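Salivary nitrophorin (Cimex lectularius, PDB 2IMQ) carries nitric oxide on a heme in bed bug saliva and delivers it to the host during feeding, widening the blood vessels. Local coordinates at residues T133-S137 with K147-D151; D164-I169 with R244-K248; K225-D231 with K267-R272. All coordinates share one frame. Residue numbers count along the deposited sequence, not the author numbering.

Contact 1. Residues T133-S137 with K147-D151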
loop_
_atom_site.group_PDB
_atom_site.type_symbol
_atom_site.label_atom_id
_atom_site.label_comp_id
_atom_site.label_asym_id
_atom_site.label_seq_id
_atom_site.Cartn_x
_atom_site.Cartn_y
_atom_site.Cartn_z
ATOM N N THR A 133 -0.337 -4.441 -4.849
ATOM C CA THR A 133 -0.908 -3.088 -5.019
ATOM C C THR A 133 -1.878 -3.071 -6.209
ATOM O O THR A 133 -1.810 -3.943 -7.084
ATOM C CB THR A 133 0.196 -2.010 -5.141
ATOM O OG1 THR A 133 -0.371 -0.695 -4.936
ATOM C CG2 THR A 133 0.869 -1.992 -6.450
ATOM N N SER A 134 -2.776 -2.095 -6.252
ATOM C CA SER A 134 -3.761 -2.039 -7.295
ATOM C C SER A 134 -4.174 -0.613 -7.531
ATOM O O SER A 134 -3.951 0.279 -6.699
ATOM C CB SER A 134 -4.935 -2.912 -6.935
ATOM O OG SER A 134 -5.548 -2.452 -5.721
ATOM N N ARG A 135 -4.825 -0.417 -8.660
ATOM C CA ARG A 135 -5.207 0.939 -9.101
ATOM C C ARG A 135 -6.417 0.808 -9.997
ATOM O O ARG A 135 -6.418 0.000 -10.936
ATOM C CB ARG A 135 -4.058 1.586 -9.880
ATOM C CG ARG A 135 -4.245 2.978 -10.369
ATOM C CD ARG A 135 -5.120 3.161 -11.543
ATOM N NE ARG A 135 -4.820 4.448 -12.140
ATOM C CZ ARG A 135 -5.483 4.944 -13.156
ATOM N NH1 ARG A 135 -6.423 4.214 -13.712
ATOM N NH2 ARG A 135 -5.176 6.143 -13.635
ATOM N N MET A 136 -7.461 1.548 -9.695
ATOM C CA MET A 136 -8.667 1.552 -10.521
ATOM C C MET A 136 -9.134 2.996 -10.658
ATOM O O MET A 136 -8.997 3.808 -9.736
ATOM C CB MET A 136 -9.751 0.741 -9.888
ATOM C CG MET A 136 -10.940 0.465 -10.758
ATOM S SD MET A 136 -10.510 -0.459 -12.211
ATOM C CE MET A 136 -10.080 -2.051 -11.500
ATOM N N SER A 137 -9.753 3.295 -11.805
ATOM C CA SER A 137 -10.374 4.602 -12.075
ATOM C C SER A 137 -11.848 4.588 -11.706
ATOM O O SER A 137 -12.469 3.548 -11.790
ATOM C CB SER A 137 -10.228 4.946 -13.582
ATOM O OG SER A 137 -10.977 4.093 -14.392
ATOM N N LYS A 147 -16.106 0.434 -8.754
ATOM C CA LYS A 147 -14.976 1.285 -8.965
ATOM C C LYS A 147 -13.783 0.879 -8.113
ATOM O O LYS A 147 -12.749 1.518 -8.178
ATOM C CB LYS A 147 -15.317 2.722 -8.646
ATOM C CG LYS A 147 -15.475 3.011 -7.155
ATOM C CD LYS A 147 -15.907 4.425 -6.825
ATOM C CE LYS A 147 -16.156 4.542 -5.341
ATOM N NZ LYS A 147 -15.040 5.166 -4.706
ATOM N N TYR A 148 -13.948 -0.145 -7.284
ATOM C CA TYR A 148 -12.910 -0.456 -6.291
ATOM C C TYR A 148 -11.763 -1.236 -6.971
ATOM O O TYR A 148 -11.954 -2.033 -7.865
ATOM C CB TYR A 148 -13.504 -1.229 -5.134
ATOM C CG TYR A 148 -14.684 -0.519 -4.484
ATOM C CD1 TYR A 148 -15.955 -1.084 -4.467
ATOM C CD2 TYR A 148 -14.556 0.745 -3.976
ATOM C CE1 TYR A 148 -17.039 -0.420 -3.924
ATOM C CE2 TYR A 148 -15.649 1.427 -3.450
ATOM C CZ TYR A 148 -16.866 0.846 -3.402
ATOM O OH TYR A 148 -17.917 1.550 -2.909
ATOM N N ALA A 149 -10.546 -1.016 -6.454
ATOM C CA ALA A 149 -9.341 -1.584 -7.019
ATOM C C ALA A 149 -9.101 -3.001 -6.493
ATOM O O ALA A 149 -8.101 -3.313 -5.857
ATOM C CB ALA A 149 -8.162 -0.676 -6.778
ATOM N N TYR A 150 -10.048 -3.866 -6.790
ATOM C CA TYR A 150 -9.985 -5.271 -6.477
ATOM C C TYR A 150 -10.113 -6.089 -7.776
ATOM O O TYR A 150 -10.902 -5.741 -8.663
ATOM C CB TYR A 150 -11.113 -5.710 -5.551
ATOM C CG TYR A 150 -11.030 -7.159 -5.130
ATOM C CD1 TYR A 150 -10.224 -7.518 -4.103
ATOM C CD2 TYR A 150 -11.765 -8.145 -5.774
ATOM C CE1 TYR A 150 -10.111 -8.832 -3.723
ATOM C CE2 TYR A 150 -11.676 -9.447 -5.401
ATOM C CZ TYR A 150 -10.871 -9.807 -4.349
ATOM O OH TYR A 150 -10.734 -11.132 -3.968
ATOM N N ASP A 151 -9.337 -7.157 -7.882
ATOM C CA ASP A 151 -9.562 -8.179 -8.867
ATOM C C ASP A 151 -9.139 -9.477 -8.199
ATOM O O ASP A 151 -8.140 -9.545 -7.468
ATOM C CB ASP A 151 -8.680 -7.871 -10.076
ATOM C CG ASP A 151 -8.965 -8.754 -11.287
ATOM O OD1 ASP A 151 -8.615 -9.936 -11.238
ATOM O OD2 ASP A 151 -9.518 -8.297 -12.303
#
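A strand that runs out of its sheet can still be covered by the loop that follows it, and residues 147-151 do this for the end of strand 127-135. The walk begins at K147, whose carbonyl O lies 3.3 Å from M136 CG; its ammonium group is engaged apart from this contact, with N173 O and Q200 OE1. Y148 also offers mainly backbone, its O standing 4.0 Å from M136 CG, while its CA-to-CB bond points away from the strand and its side chain touches Q200. A149 is the centre of the contact and of an inverse gamma turn, closed by a weak hydrogen bond from Y150 N to Y148 O of 2.9 Å. The turn sets the small methyl group against the strand: A149 CB is 3.8 Å from M136 CB, 3.8 Å from R135 N and 3.3 Å from S134 OG. It also presents A149 O to S134, whose OG donates a 2.7 Å hydrogen bond to it. The CA-to-CB bond of Y150 points away from the strand, and its ring meets W168 and, edge-to-face, F210, with its hydroxyl bonded to D155. D151 takes no part and forms a salt bridge with R153. Between these segments there is thus no ladder of backbone hydrogen bonds, but apolar packing of M136 on A149 and a single hydroxyl-to-carbonyl bond. S134 OG accepts from W168 NE1 and donates to A149 O, so the buried hydroxyl is used both as acceptor and as donor and links the sheet to the loop.

Contact 2. Residues D164-I169 with R244-K248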
loop_
_atom_site.group_PDB
_atom_site.type_symbol
_atom_site.label_atom_id
_atom_site.label_comp_id
_atom_site.label_asym_id
_atom_site.label_seq_id
_atom_site.Cartn_x
_atom_site.Cartn_y
_atom_site.Cartn_z
ATOM N N ASP A 164 0.927 -17.539 3.198
ATOM C CA ASP A 164 0.870 -17.454 4.653
ATOM C C ASP A 164 0.626 -16.014 5.147
ATOM O O ASP A 164 -0.114 -15.793 6.084
ATOM C CB ASP A 164 2.170 -17.938 5.279
ATOM C CG ASP A 164 2.376 -19.402 5.068
ATOM O OD1 ASP A 164 3.061 -19.772 4.076
ATOM O OD2 ASP A 164 1.785 -20.230 5.790
ATOM N N PHE A 165 1.311 -15.055 4.540
ATOM C CA PHE A 165 1.183 -13.609 4.925
ATOM C C PHE A 165 0.921 -12.775 3.686
ATOM O O PHE A 165 1.704 -12.821 2.727
ATOM C CB PHE A 165 2.490 -13.146 5.579
ATOM C CG PHE A 165 2.961 -14.043 6.711
ATOM C CD1 PHE A 165 4.075 -14.818 6.570
ATOM C CD2 PHE A 165 2.297 -14.063 7.910
ATOM C CE1 PHE A 165 4.501 -15.622 7.648
ATOM C CE2 PHE A 165 2.706 -14.827 8.978
ATOM C CZ PHE A 165 3.810 -15.630 8.822
ATOM N N LEU A 166 -0.176 -12.028 3.726
ATOM C CA LEU A 166 -0.603 -11.226 2.605
ATOM C C LEU A 166 -0.854 -9.812 3.006
ATOM O O LEU A 166 -1.468 -9.535 4.039
ATOM C CB LEU A 166 -1.859 -11.769 1.962
ATOM C CG LEU A 166 -1.715 -13.214 1.444
ATOM C CD1 LEU A 166 -2.295 -14.068 2.423
ATOM C CD2 LEU A 166 -2.317 -13.336 0.079
ATOM N N PHE A 167 -0.374 -8.916 2.182
ATOM C CA PHE A 167 -0.577 -7.455 2.353
ATOM C C PHE A 167 -1.041 -6.849 1.047
ATOM O O PHE A 167 -0.552 -7.208 -0.010
ATOM C CB PHE A 167 0.751 -6.824 2.803
ATOM C CG PHE A 167 1.259 -7.436 4.092
ATOM C CD1 PHE A 167 2.134 -8.516 4.080
ATOM C CD2 PHE A 167 0.807 -6.977 5.318
ATOM C CE1 PHE A 167 2.533 -9.096 5.285
ATOM C CE2 PHE A 167 1.200 -7.565 6.513
ATOM C CZ PHE A 167 2.066 -8.639 6.473
ATOM N N TRP A 168 -1.967 -5.915 1.128
ATOM C CA TRP A 168 -2.462 -5.237 -0.038
ATOM C C TRP A 168 -2.400 -3.771 0.348
ATOM O O TRP A 168 -3.024 -3.327 1.316
ATOM C CB TRP A 168 -3.908 -5.638 -0.302
ATOM C CG TRP A 168 -4.470 -5.273 -1.645
ATOM C CD1 TRP A 168 -4.338 -4.130 -2.331
ATOM C CD2 TRP A 168 -5.222 -6.134 -2.466
ATOM N NE1 TRP A 168 -4.995 -4.198 -3.536
ATOM C CE2 TRP A 168 -5.555 -5.436 -3.637
ATOM C CE3 TRP A 168 -5.703 -7.453 -2.313
ATOM C CZ2 TRP A 168 -6.286 -6.001 -4.635
ATOM C CZ3 TRP A 168 -6.444 -7.998 -3.335
ATOM C CH2 TRP A 168 -6.713 -7.278 -4.465
ATOM N N ILE A 169 -1.627 -3.028 -0.420
ATOM C CA ILE A 169 -1.271 -1.630 -0.097
ATOM C C ILE A 169 -1.434 -0.746 -1.312
ATOM O O ILE A 169 -1.048 -1.117 -2.416
ATOM C CB ILE A 169 0.167 -1.522 0.448
ATOM C CG1 ILE A 169 1.194 -2.144 -0.504
ATOM C CG2 ILE A 169 0.220 -2.165 1.833
ATOM C CD1 ILE A 169 2.653 -1.873 -0.012
ATOM N N ARG A 244 -4.370 2.742 1.796
ATOM C CA ARG A 244 -4.778 1.807 2.789
ATOM C C ARG A 244 -3.795 0.672 2.823
ATOM O O ARG A 244 -3.122 0.367 1.848
ATOM C CB ARG A 244 -6.195 1.225 2.502
ATOM C CG ARG A 244 -7.227 2.253 2.089
ATOM C CD ARG A 244 -7.654 3.236 3.170
ATOM N NE ARG A 244 -8.636 2.691 4.069
ATOM C CZ ARG A 244 -9.943 2.808 3.919
ATOM N NH1 ARG A 244 -10.462 3.497 2.900
ATOM N NH2 ARG A 244 -10.749 2.200 4.789
ATOM N N ALA A 245 -3.758 0.007 3.972
ATOM C CA ALA A 245 -3.053 -1.282 4.125
ATOM C C ALA A 245 -3.991 -2.306 4.673
ATOM O O ALA A 245 -4.606 -2.097 5.725
ATOM C CB ALA A 245 -1.858 -1.126 5.084
ATOM N N LEU A 246 -4.111 -3.408 3.958
ATOM C CA LEU A 246 -4.944 -4.527 4.363
ATOM C C LEU A 246 -4.028 -5.730 4.523
ATOM O O LEU A 246 -3.012 -5.885 3.846
ATOM C CB LEU A 246 -5.978 -4.874 3.293
ATOM C CG LEU A 246 -6.873 -3.769 2.866
ATOM C CD1 LEU A 246 -7.821 -4.289 1.786
ATOM C CD2 LEU A 246 -7.613 -3.131 4.040
ATOM N N TYR A 247 -4.409 -6.614 5.437
ATOM C CA TYR A 247 -3.645 -7.837 5.681
ATOM C C TYR A 247 -4.527 -9.034 5.869
ATOM O O TYR A 247 -5.674 -8.904 6.255
ATOM C CB TYR A 247 -2.760 -7.687 6.924
ATOM C CG TYR A 247 -3.451 -7.521 8.241
ATOM C CD1 TYR A 247 -3.698 -8.629 9.090
ATOM C CD2 TYR A 247 -3.880 -6.308 8.686
ATOM C CE1 TYR A 247 -4.337 -8.480 10.332
ATOM C CE2 TYR A 247 -4.481 -6.162 9.931
ATOM C CZ TYR A 247 -4.725 -7.228 10.740
ATOM O OH TYR A 247 -5.348 -6.999 11.974
ATOM N N LYS A 248 -3.940 -10.199 5.607
ATOM C CA LYS A 248 -4.649 -11.461 5.761
ATOM C C LYS A 248 -3.605 -12.544 5.810
ATOM O O LYS A 248 -2.533 -12.415 5.244
ATOM C CB LYS A 248 -5.546 -11.719 4.517
ATOM C CG LYS A 248 -6.600 -12.785 4.590
ATOM C CD LYS A 248 -7.458 -12.730 3.314
ATOM C CE LYS A 248 -8.477 -13.839 3.374
ATOM N NZ LYS A 248 -9.375 -13.842 2.263
#
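Four backbone hydrogen bonds join these strands in two reciprocal pairs: L166 N to K248 O (2.8 Å) with K248 N to L166 O (3.0 Å), and W168 N to L246 O (2.9 Å) with L246 N to W168 O (2.9 Å). F167-Y247, between them, and I169-A245, beyond the second, are non-hydrogen-bonded pairs, bridged by CA-H...O contacts such as F167 CA to L246 O at 3.3 Å. The angle between strand directions is 162°, close to antiparallel. This ladder adds the outermost strand, 243-248, to one of the two sheets of the DNase I-like sandwich; on its other side, strand 165-169 pairs in parallel with strand 127-135. One face carries L166, W168, L246 and K248, with W168 CB 4.2 Å from L246 CB. On the other, F167 CD2 meets Y247 CB at 4.0 Å and I169 CG2 meets A245 CB at 4.0 Å, while F167 and A245 also pack on V280 and A276, respectively, of strand 274-281 in the opposing sheet.

Contact 3. Residues K225-D231 with K267-R272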
loop_
_atom_site.group_PDB
_atom_site.type_symbol
_atom_site.label_atom_id
_atom_site.label_comp_id
_atom_site.label_asym_id
_atom_site.label_seq_id
_atom_site.Cartn_x
_atom_site.Cartn_y
_atom_site.Cartn_z
ATOM N N LYS A 225 -8.522 15.129 0.612
ATOM C CA LYS A 225 -7.640 15.793 -0.323
ATOM C C LYS A 225 -7.133 17.065 0.306
ATOM O O LYS A 225 -7.944 17.877 0.758
ATOM C CB LYS A 225 -8.443 16.123 -1.580
ATOM C CG LYS A 225 -7.705 16.850 -2.709
ATOM C CD LYS A 225 -8.701 17.148 -3.801
ATOM C CE LYS A 225 -8.137 17.863 -4.979
ATOM N NZ LYS A 225 -9.227 18.199 -5.995
ATOM N N PHE A 226 -5.824 17.241 0.310
ATOM C CA PHE A 226 -5.171 18.392 0.907
ATOM C C PHE A 226 -4.764 19.389 -0.160
ATOM O O PHE A 226 -4.473 19.052 -1.319
ATOM C CB PHE A 226 -3.951 17.969 1.690
ATOM C CG PHE A 226 -4.266 17.265 2.955
ATOM C CD1 PHE A 226 -4.296 15.874 3.013
ATOM C CD2 PHE A 226 -4.633 17.997 4.078
ATOM C CE1 PHE A 226 -4.618 15.257 4.192
ATOM C CE2 PHE A 226 -4.949 17.386 5.262
ATOM C CZ PHE A 226 -4.967 16.012 5.304
ATOM N N LYS A 227 -4.710 20.645 0.254
ATOM C CA LYS A 227 -4.049 21.640 -0.587
ATOM C C LYS A 227 -2.556 21.384 -0.409
ATOM O O LYS A 227 -2.101 21.287 0.718
ATOM C CB LYS A 227 -4.463 23.044 -0.161
ATOM C CG LYS A 227 -5.946 23.288 -0.212
ATOM C CD LYS A 227 -6.309 24.662 0.304
ATOM C CE LYS A 227 -7.773 24.930 0.046
ATOM N NZ LYS A 227 -8.029 24.953 -1.417
ATOM N N PRO A 228 -1.801 21.153 -1.481
ATOM C CA PRO A 228 -0.375 20.812 -1.335
ATOM C C PRO A 228 0.426 21.736 -0.408
ATOM O O PRO A 228 0.181 22.947 -0.360
ATOM C CB PRO A 228 0.143 20.930 -2.761
ATOM C CG PRO A 228 -1.000 20.576 -3.588
ATOM C CD PRO A 228 -2.203 21.156 -2.896
ATOM N N ASN A 229 1.361 21.156 0.335
ATOM C CA ASN A 229 2.199 21.878 1.318
ATOM C C ASN A 229 1.480 22.500 2.528
ATOM O O ASN A 229 2.096 23.255 3.290
ATOM C CB ASN A 229 3.102 22.898 0.599
ATOM C CG ASN A 229 3.886 22.263 -0.526
ATOM O OD1 ASN A 229 3.756 22.653 -1.688
ATOM N ND2 ASN A 229 4.652 21.207 -0.197
ATOM N N THR A 230 0.203 22.147 2.729
ATOM C CA THR A 230 -0.579 22.593 3.890
ATOM C C THR A 230 -1.189 21.384 4.548
ATOM O O THR A 230 -0.998 20.254 4.052
ATOM C CB THR A 230 -1.716 23.570 3.505
ATOM O OG1 THR A 230 -2.785 22.882 2.824
ATOM C CG2 THR A 230 -1.225 24.621 2.514
ATOM N N ASP A 231 -1.893 21.622 5.661
ATOM C CA ASP A 231 -2.716 20.640 6.346
ATOM C C ASP A 231 -4.185 20.975 6.213
ATOM O O ASP A 231 -5.009 20.505 6.996
ATOM C CB ASP A 231 -2.336 20.541 7.813
ATOM C CG ASP A 231 -0.899 20.194 7.991
ATOM O OD1 ASP A 231 -0.455 19.243 7.312
ATOM O OD2 ASP A 231 -0.142 20.819 8.758
ATOM N N LYS A 267 3.979 16.556 2.839
ATOM C CA LYS A 267 2.854 17.373 2.383
ATOM C C LYS A 267 2.887 17.750 0.932
ATOM O O LYS A 267 2.055 18.544 0.466
ATOM C CB LYS A 267 2.766 18.689 3.169
ATOM C CG LYS A 267 2.695 18.515 4.636
ATOM C CD LYS A 267 2.484 19.834 5.368
ATOM C CE LYS A 267 2.895 19.683 6.816
ATOM N NZ LYS A 267 2.038 18.713 7.564
ATOM N N GLN A 268 3.821 17.186 0.197
ATOM C CA GLN A 268 4.112 17.635 -1.149
ATOM C C GLN A 268 2.930 17.455 -2.059
ATOM O O GLN A 268 2.855 18.060 -3.138
ATOM C CB GLN A 268 5.282 16.842 -1.758
ATOM C CG GLN A 268 6.588 16.954 -0.991
ATOM C CD GLN A 268 6.899 15.735 -0.170
ATOM O OE1 GLN A 268 7.926 15.107 -0.348
ATOM N NE2 GLN A 268 6.024 15.397 0.715
ATOM N N THR A 269 1.977 16.589 -1.683
ATOM C CA THR A 269 0.875 16.382 -2.591
ATOM C C THR A 269 -0.485 16.343 -1.873
ATOM O O THR A 269 -0.573 16.582 -0.705
ATOM C CB THR A 269 1.130 15.146 -3.446
ATOM O OG1 THR A 269 0.381 15.226 -4.653
ATOM C CG2 THR A 269 0.660 13.853 -2.804
ATOM N N GLU A 270 -1.504 16.090 -2.648
ATOM C CA GLU A 270 -2.864 16.088 -2.176
ATOM C C GLU A 270 -3.225 14.891 -1.257
ATOM O O GLU A 270 -4.222 14.949 -0.547
ATOM C CB GLU A 270 -3.793 15.978 -3.367
ATOM C CG GLU A 270 -3.767 16.997 -4.468
ATOM C CD GLU A 270 -4.833 16.569 -5.482
ATOM O OE1 GLU A 270 -4.977 15.339 -5.767
ATOM O OE2 GLU A 270 -5.557 17.447 -5.940
ATOM N N HIS A 271 -2.469 13.803 -1.365
ATOM C CA HIS A 271 -2.605 12.645 -0.484
ATOM C C HIS A 271 -1.397 12.569 0.413
ATOM O O HIS A 271 -0.260 12.885 0.006
ATOM C CB HIS A 271 -2.570 11.355 -1.279
ATOM C CG HIS A 271 -3.622 11.198 -2.300
ATOM N ND1 HIS A 271 -4.697 10.335 -2.135
ATOM C CD2 HIS A 271 -3.691 11.669 -3.562
ATOM C CE1 HIS A 271 -5.403 10.334 -3.249
ATOM N NE2 HIS A 271 -4.814 11.127 -4.131
ATOM N N ARG A 272 -1.556 12.026 1.590
ATOM C CA ARG A 272 -0.456 11.771 2.500
ATOM C C ARG A 272 -0.136 10.287 2.485
ATOM O O ARG A 272 -1.038 9.445 2.495
ATOM C CB ARG A 272 -0.826 12.198 3.917
ATOM C CG ARG A 272 -1.267 13.665 4.029
ATOM C CD ARG A 272 -0.121 14.602 3.743
ATOM N NE ARG A 272 -0.368 15.673 2.763
ATOM C CZ ARG A 272 -0.673 16.927 3.040
ATOM N NH1 ARG A 272 -0.873 17.333 4.299
ATOM N NH2 ARG A 272 -0.776 17.802 2.051
HETATM O O HOH W 1 -1.698 16.067 6.691
#
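Two loops without regular secondary structure can be joined by matching backbone and side-chain donors to carbonyls. Here F226 N donates to E270 O (2.9 Å) and N229 N to K267 O (2.7 Å), the first tying E270 to the residue just before the type II turn K227-T230, the second tying K267 to the turn itself. K227 O in that turn accepts from T230 N at 3.2 Å and from T230 OG1 at 2.7 Å. The richest donor is R272: NH1 and NH2 both reach T230 O (2.9 and 3.2 Å), NH2 also serves T269 O at 3.0 Å, and NH1 donates to water 1 at 2.8 Å. Its guanidinium lies flat on the F226 ring, centres 4.1 Å apart, an off-centre cation-pi stack; Y233 stacks on F226 too. D231 OD1 completes a salt-bridge network with K267 NZ (2.6 Å) and R272 NH1 (3.6 Å), and K267 NZ has a further acceptor in T264 O. E270 N is buried with no partner in the model. The salt bridge from K225 NZ to the less surely placed E270 OE2 is long at 3.7 Å, but K225 NZ also bonds to S236 OG. The run T269-E270-H271-R272 leads into strand 274-281 and probably corresponds to the Ser-Asp-His-Arg motif of inositol polyphosphate 5-phosphatases, in the DNase I-like fold that this heme carrier shares.

Contacts 1 and 2 form one continuous unit: their centres are 15 Å apart, and neighbouring strands 127-135 and 165-169 join them through probable hydrogen bonds from T133 OG1 to I169 O (2.6 Å) and between S134 OG and W168 NE1 (2.9 Å). Contact 3 stands apart at the surface, its centre 22 Å from that of contact 1 and 25 Å from that of contact 2, although its segments alternate with those of contact 2 along the chain. It is also the nearest to the heme: the Q268 side chain is about 7 Å from it and about 12 Å from that of the iron ligand C60, against about 10 Å from heme to the I169 side chain and 13 Å to that of R135.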